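Bifunctional protein PutA from Bradyrhizobium diazoefficiens probably oxidises proline to glutamate in two steps, using a proline dehydrogenase with FAD and an NAD-dependent glutamate semialdehyde dehydrogenase joined in one chain. One contact in two of its structures: PDB 6BSN (chain A, 2.15 Å), residues L608-E613 and W659-A664, and PDB 4Q71 (chain B, 2.20 Å), residues L608-E613 and W659-A664. Both blocks share one frame: the second was fitted to the first on N, CA, C and O of the twelve residues, RMSD 0.08 Å. Numbering follows each deposited sequence.

Structure 1 (6BSN); sequences LSELRE and WNFPLA. It carries 1 engineered substitution outside these segments. With PRO (proline), chain C; PRO (proline), chain D.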
loop_
_atom_site.group_PDB
_atom_site.type_symbol
_atom_site.label_atom_id
_atom_site.label_comp_id
_atom_site.label_asym_id
_atom_site.label_seq_id
_atom_site.Cartn_x
_atom_site.Cartn_y
_atom_site.Cartn_z
ATOM N N LEU A 608 -28.740 -2.055 35.981
ATOM C CA LEU A 608 -27.455 -2.365 35.366
ATOM C C LEU A 608 -27.394 -1.841 33.941
ATOM O O LEU A 608 -26.393 -1.232 33.531
ATOM C CB LEU A 608 -27.209 -3.872 35.376
ATOM C CG LEU A 608 -25.940 -4.299 34.631
ATOM C CD1 LEU A 608 -24.707 -3.680 35.295
ATOM C CD2 LEU A 608 -25.815 -5.822 34.582
ATOM N N SER A 609 -28.475 -2.033 33.187
ATOM C CA SER A 609 -28.470 -1.626 31.788
ATOM C C SER A 609 -28.342 -0.114 31.649
ATOM O O SER A 609 -27.646 0.373 30.745
ATOM C CB SER A 609 -29.740 -2.120 31.098
ATOM O OG SER A 609 -29.829 -1.570 29.811
ATOM N N GLU A 610 -29.018 0.645 32.527
ATOM C CA GLU A 610 -28.944 2.102 32.459
ATOM C C GLU A 610 -27.567 2.607 32.898
ATOM O O GLU A 610 -27.033 3.562 32.317
ATOM C CB GLU A 610 -30.049 2.734 33.313
ATOM C CG GLU A 610 -29.871 4.238 33.451
ATOM C CD GLU A 610 -31.128 4.979 33.851
ATOM O OE1 GLU A 610 -32.114 4.339 34.286
ATOM O OE2 GLU A 610 -31.127 6.217 33.720
ATOM N N LEU A 611 -26.974 1.976 33.915
ATOM C CA LEU A 611 -25.611 2.331 34.299
ATOM C C LEU A 611 -24.655 2.145 33.125
ATOM O O LEU A 611 -23.830 3.021 32.842
ATOM C CB LEU A 611 -25.167 1.499 35.502
ATOM C CG LEU A 611 -23.828 1.817 36.182
ATOM C CD1 LEU A 611 -22.634 1.213 35.455
ATOM C CD2 LEU A 611 -23.633 3.336 36.409
ATOM N N ARG A 612 -24.760 1.008 32.425
ATOM C CA ARG A 612 -23.937 0.773 31.245
ATOM C C ARG A 612 -24.171 1.848 30.190
ATOM O O ARG A 612 -23.219 2.389 29.616
ATOM C CB ARG A 612 -24.233 -0.608 30.648
ATOM C CG ARG A 612 -23.701 -1.785 31.449
ATOM C CD ARG A 612 -23.836 -3.058 30.629
ATOM N NE ARG A 612 -22.922 -3.043 29.486
ATOM C CZ ARG A 612 -23.044 -3.817 28.406
ATOM N NH1 ARG A 612 -24.063 -4.673 28.298
ATOM N NH2 ARG A 612 -22.152 -3.736 27.422
ATOM N N GLU A 613 -25.443 2.170 29.935
ATOM C CA GLU A 613 -25.792 3.186 28.949
ATOM C C GLU A 613 -25.199 4.544 29.328
ATOM O O GLU A 613 -24.721 5.285 28.463
ATOM C CB GLU A 613 -27.322 3.266 28.823
ATOM C CG GLU A 613 -27.834 4.129 27.683
ATOM C CD GLU A 613 -29.356 4.245 27.681
ATOM O OE1 GLU A 613 -30.018 3.215 27.905
ATOM O OE2 GLU A 613 -29.895 5.339 27.415
ATOM N N TRP A 659 -37.724 11.256 34.483
ATOM C CA TRP A 659 -37.535 10.360 35.617
ATOM C C TRP A 659 -37.305 8.907 35.202
ATOM O O TRP A 659 -36.878 8.097 36.038
ATOM C CB TRP A 659 -38.743 10.437 36.576
ATOM C CG TRP A 659 -40.104 10.289 35.909
ATOM C CD1 TRP A 659 -40.986 11.300 35.603
ATOM C CD2 TRP A 659 -40.726 9.072 35.466
ATOM N NE1 TRP A 659 -42.119 10.781 35.004
ATOM C CE2 TRP A 659 -41.985 9.420 34.909
ATOM C CE3 TRP A 659 -40.346 7.720 35.487
ATOM C CZ2 TRP A 659 -42.856 8.466 34.372
ATOM C CZ3 TRP A 659 -41.215 6.771 34.953
ATOM C CH2 TRP A 659 -42.453 7.152 34.401
ATOM N N ASN A 660 -37.591 8.547 33.953
ATOM C CA ASN A 660 -37.579 7.131 33.593
ATOM C C ASN A 660 -36.210 6.622 33.168
ATOM O O ASN A 660 -35.994 5.406 33.181
ATOM C CB ASN A 660 -38.611 6.844 32.497
ATOM C CG ASN A 660 -38.764 7.986 31.521
ATOM O OD1 ASN A 660 -38.107 8.007 30.480
ATOM N ND2 ASN A 660 -39.653 8.948 31.847
ATOM N N PHE A 661 -35.296 7.514 32.779
ATOM C CA PHE A 661 -33.870 7.204 32.666
ATOM C C PHE A 661 -33.122 8.321 33.382
ATOM O O PHE A 661 -32.487 9.190 32.767
ATOM C CB PHE A 661 -33.431 7.022 31.214
ATOM C CG PHE A 661 -33.891 5.712 30.623
ATOM C CD1 PHE A 661 -35.086 5.630 29.922
ATOM C CD2 PHE A 661 -33.143 4.557 30.808
ATOM C CE1 PHE A 661 -35.515 4.410 29.396
ATOM C CE2 PHE A 661 -33.557 3.337 30.288
ATOM C CZ PHE A 661 -34.741 3.257 29.583
ATOM N N PRO A 662 -33.184 8.314 34.716
ATOM C CA PRO A 662 -32.749 9.475 35.490
ATOM C C PRO A 662 -31.241 9.624 35.567
ATOM O O PRO A 662 -30.760 10.633 36.111
ATOM C CB PRO A 662 -33.338 9.205 36.883
ATOM C CG PRO A 662 -33.796 7.767 36.884
ATOM C CD PRO A 662 -33.459 7.146 35.567
ATOM N N LEU A 663 -30.478 8.643 35.093
ATOM C CA LEU A 663 -29.029 8.753 35.065
ATOM C C LEU A 663 -28.495 8.847 33.648
ATOM O O LEU A 663 -27.734 9.766 33.342
ATOM C CB LEU A 663 -28.392 7.566 35.789
ATOM C CG LEU A 663 -26.872 7.500 35.658
ATOM C CD1 LEU A 663 -26.242 8.621 36.461
ATOM C CD2 LEU A 663 -26.336 6.138 36.113
ATOM N N ALA A 664 -28.918 7.938 32.759
ATOM C CA ALA A 664 -28.315 7.841 31.433
ATOM C C ALA A 664 -28.787 8.955 30.507
ATOM O O ALA A 664 -27.986 9.527 29.768
ATOM C CB ALA A 664 -28.608 6.472 30.811
HETATM N N PRO C . -44.525 11.811 29.658
HETATM C CA PRO C . -43.331 11.716 30.478
HETATM C C PRO C . -42.135 11.389 29.562
HETATM O O PRO C . -42.301 11.486 28.316
HETATM C CB PRO C . -43.506 10.664 31.551
HETATM C CG PRO C . -44.911 10.104 31.328
HETATM C CD PRO C . -45.405 10.733 29.990
HETATM O OXT PRO C . -41.012 11.039 30.037
HETATM N N PRO D . -33.513 4.449 25.555
HETATM C CA PRO D . -34.801 3.818 25.810
HETATM C C PRO D . -34.922 2.510 25.013
HETATM O O PRO D . -34.291 2.368 23.941
HETATM C CB PRO D . -35.915 4.767 25.448
HETATM C CG PRO D . -35.205 6.113 25.305
HETATM C CD PRO D . -33.724 5.737 24.969
HETATM O OXT PRO D . -35.660 1.589 25.427
#
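Helix 604-629 of the aldehyde dehydrogenase part packs against the loop between strand 641-656 and helix 664-675, with the CA atoms of Glu610 and Ala664 5.9 Å apart. Glu610, its CG anti to the backbone N (chi1 171°), reaches into the turn. Glu610 OE2 accepts from Leu663 N at 2.9 Å, above the carboxylate plane, and from Ala664 N at 3.0 Å through the anti lone pair, so one oxygen takes up two consecutive N-H groups; OE1 forms a salt bridge with Lys602. Leu611 CD2 meets Leu663 CD2 at 3.9 Å. Asn660 ND2 donates to OXT of one bound proline at 3.1 Å. Asn660 lies near Ala794, the predicted active-site position, changed in this structure. Trp659 belongs to the NAD(+) site; its CZ2 lies 3.6 Å from CB of the same proline. A second proline sets its CA 3.7 Å from Phe661 CE1.

Structure 2 (4Q71); sequences LSELRE and WNFPLA. It carries 1 engineered substitution outside these segments.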
loop_
_atom_site.group_PDB
_atom_site.type_symbol
_atom_site.label_atom_id
_atom_site.label_comp_id
_atom_site.label_asym_id
_atom_site.label_seq_id
_atom_site.Cartn_x
_atom_site.Cartn_y
_atom_site.Cartn_z
ATOM N N LEU B 608 -28.754 -1.961 35.933
ATOM C CA LEU B 608 -27.449 -2.275 35.371
ATOM C C LEU B 608 -27.344 -1.800 33.916
ATOM O O LEU B 608 -26.338 -1.222 33.495
ATOM C CB LEU B 608 -27.213 -3.783 35.438
ATOM C CG LEU B 608 -25.974 -4.285 34.695
ATOM C CD1 LEU B 608 -24.724 -3.729 35.344
ATOM C CD2 LEU B 608 -25.932 -5.813 34.637
ATOM N N SER B 609 -28.398 -2.040 33.152
ATOM C CA SER B 609 -28.410 -1.635 31.751
ATOM C C SER B 609 -28.323 -0.107 31.623
ATOM O O SER B 609 -27.627 0.406 30.747
ATOM C CB SER B 609 -29.663 -2.179 31.059
ATOM O OG SER B 609 -29.908 -1.461 29.877
ATOM N N GLU B 610 -29.030 0.611 32.505
ATOM C CA GLU B 610 -28.970 2.067 32.503
ATOM C C GLU B 610 -27.573 2.579 32.896
ATOM O O GLU B 610 -27.041 3.518 32.289
ATOM C CB GLU B 610 -30.036 2.676 33.430
ATOM C CG GLU B 610 -29.811 4.179 33.650
ATOM C CD GLU B 610 -31.087 4.964 33.900
ATOM O OE1 GLU B 610 -32.076 4.379 34.399
ATOM O OE2 GLU B 610 -31.099 6.174 33.596
ATOM N N LEU B 611 -26.970 1.944 33.897
ATOM C CA LEU B 611 -25.607 2.293 34.288
ATOM C C LEU B 611 -24.639 2.084 33.119
ATOM O O LEU B 611 -23.787 2.942 32.857
ATOM C CB LEU B 611 -25.168 1.488 35.517
ATOM C CG LEU B 611 -23.838 1.848 36.214
ATOM C CD1 LEU B 611 -22.626 1.231 35.506
ATOM C CD2 LEU B 611 -23.654 3.361 36.368
ATOM N N ARG B 612 -24.767 0.957 32.414
ATOM C CA ARG B 612 -23.931 0.720 31.230
ATOM C C ARG B 612 -24.127 1.810 30.166
ATOM O O ARG B 612 -23.166 2.290 29.572
ATOM C CB ARG B 612 -24.219 -0.659 30.612
ATOM C CG ARG B 612 -23.706 -1.861 31.431
ATOM C CD ARG B 612 -23.788 -3.168 30.625
ATOM N NE ARG B 612 -22.996 -3.083 29.396
ATOM C CZ ARG B 612 -23.161 -3.851 28.317
ATOM N NH1 ARG B 612 -24.085 -4.797 28.297
ATOM N NH2 ARG B 612 -22.385 -3.678 27.249
ATOM N N GLU B 613 -25.383 2.175 29.935
ATOM C CA GLU B 613 -25.767 3.154 28.920
ATOM C C GLU B 613 -25.199 4.541 29.273
ATOM O O GLU B 613 -24.725 5.279 28.407
ATOM C CB GLU B 613 -27.302 3.201 28.800
ATOM C CG GLU B 613 -27.853 4.149 27.722
ATOM C CD GLU B 613 -29.383 4.287 27.765
ATOM O OE1 GLU B 613 -30.028 3.612 28.600
ATOM O OE2 GLU B 613 -29.941 5.073 26.967
ATOM N N TRP B 659 -37.775 11.279 34.445
ATOM C CA TRP B 659 -37.617 10.388 35.590
ATOM C C TRP B 659 -37.339 8.927 35.207
ATOM O O TRP B 659 -36.876 8.137 36.037
ATOM C CB TRP B 659 -38.846 10.467 36.512
ATOM C CG TRP B 659 -40.155 10.297 35.798
ATOM C CD1 TRP B 659 -41.005 11.293 35.394
ATOM C CD2 TRP B 659 -40.756 9.061 35.375
ATOM N NE1 TRP B 659 -42.103 10.746 34.764
ATOM C CE2 TRP B 659 -41.976 9.382 34.743
ATOM C CE3 TRP B 659 -40.387 7.717 35.480
ATOM C CZ2 TRP B 659 -42.823 8.404 34.204
ATOM C CZ3 TRP B 659 -41.232 6.744 34.949
ATOM C CH2 TRP B 659 -42.433 7.094 34.315
ATOM N N ASN B 660 -37.617 8.568 33.958
ATOM C CA ASN B 660 -37.573 7.161 33.565
ATOM C C ASN B 660 -36.181 6.617 33.244
ATOM O O ASN B 660 -35.937 5.416 33.409
ATOM C CB ASN B 660 -38.536 6.882 32.412
ATOM C CG ASN B 660 -38.119 7.563 31.123
ATOM O OD1 ASN B 660 -37.430 8.579 31.138
ATOM N ND2 ASN B 660 -38.522 6.984 29.992
ATOM N N PHE B 661 -35.297 7.485 32.740
ATOM C CA PHE B 661 -33.855 7.194 32.679
ATOM C C PHE B 661 -33.116 8.354 33.323
ATOM O O PHE B 661 -32.491 9.172 32.635
ATOM C CB PHE B 661 -33.382 6.965 31.242
ATOM C CG PHE B 661 -33.942 5.710 30.621
ATOM C CD1 PHE B 661 -35.139 5.754 29.914
ATOM C CD2 PHE B 661 -33.302 4.482 30.785
ATOM C CE1 PHE B 661 -35.679 4.609 29.353
ATOM C CE2 PHE B 661 -33.839 3.320 30.231
ATOM C CZ PHE B 661 -35.026 3.383 29.515
ATOM N N PRO B 662 -33.187 8.423 34.660
ATOM C CA PRO B 662 -32.772 9.591 35.444
ATOM C C PRO B 662 -31.256 9.698 35.586
ATOM O O PRO B 662 -30.760 10.704 36.090
ATOM C CB PRO B 662 -33.440 9.349 36.803
ATOM C CG PRO B 662 -33.545 7.846 36.925
ATOM C CD PRO B 662 -33.678 7.313 35.510
ATOM N N LEU B 663 -30.535 8.659 35.176
ATOM C CA LEU B 663 -29.077 8.716 35.139
ATOM C C LEU B 663 -28.565 8.822 33.708
ATOM O O LEU B 663 -27.809 9.741 33.389
ATOM C CB LEU B 663 -28.444 7.490 35.808
ATOM C CG LEU B 663 -26.925 7.418 35.599
ATOM C CD1 LEU B 663 -26.243 8.578 36.310
ATOM C CD2 LEU B 663 -26.335 6.068 36.033
ATOM N N ALA B 664 -28.974 7.899 32.843
ATOM C CA ALA B 664 -28.360 7.818 31.506
ATOM C C ALA B 664 -28.789 8.953 30.574
ATOM O O ALA B 664 -27.977 9.518 29.845
ATOM C CB ALA B 664 -28.619 6.460 30.865
#
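The helical segment 608-613 packs against the loop 659-664, with the CA atoms of Glu610 and Ala664 5.9 Å apart. Glu610, its CG anti to the backbone N (chi1 169°), reaches into the turn. Glu610 OE2 accepts from Leu663 N at 3.0 Å, above the carboxylate plane, and from Ala664 N at 2.8 Å through the anti lone pair, so one oxygen takes up two consecutive N-H groups; OE1 forms a salt bridge with Lys602. Leu611 CD2 meets Leu663 CD2 at 3.8 Å. Asn660 ND2 donates to Gln792 O, and Asn660 OD1 receives a weak, bent bond from Phe661 N at 2.9 Å (123°). Asn660 lies near Cys794, the predicted active-site residue. Trp659 belongs to the NAD(+) site. Phe661 lies near a bound sulfate.

Comparison
The CA atoms that can be compared coincide within the error, and the side chains of Glu610(A), Trp659(A), Phe661(A) and Leu663(A) and their counterparts keep their places. The bonds from Leu663 N and Ala664 N to Glu610 OE2 are present in both: Leu663(A) N and Ala664(A) N to Glu610(A) OE2, Leu663(B) N and Ala664(B) N to Glu610(B) OE2. The main change concerns the bound proline next to Trp659(A) and Asn660(A), present in structure 1 alone; no ligand or ion is modelled at that place in structure 2. The flat ends of Asn660(A) and Asn660(B) differ by about 61° about the last bond, the CG atoms stand 0.9 Å apart after superposition, and the place held by ND2 of Asn660(A) is left. In structure 1 that nitrogen donates to the proline carboxylate, a bond that has no counterpart in structure 2. The different setting of the amide may accompany proline binding, but the predicted active-site position also differs, Ala794(A) against Cys794(B), and may contribute to it. The side chain of Trp659(A), which touches the proline, and that of Trp659(B) keep the same place. At Phe661(A) a second proline touches the ring, whereas in structure 2 a sulfate ion takes this place, wholly or in part; the ring keeps its position beside either group.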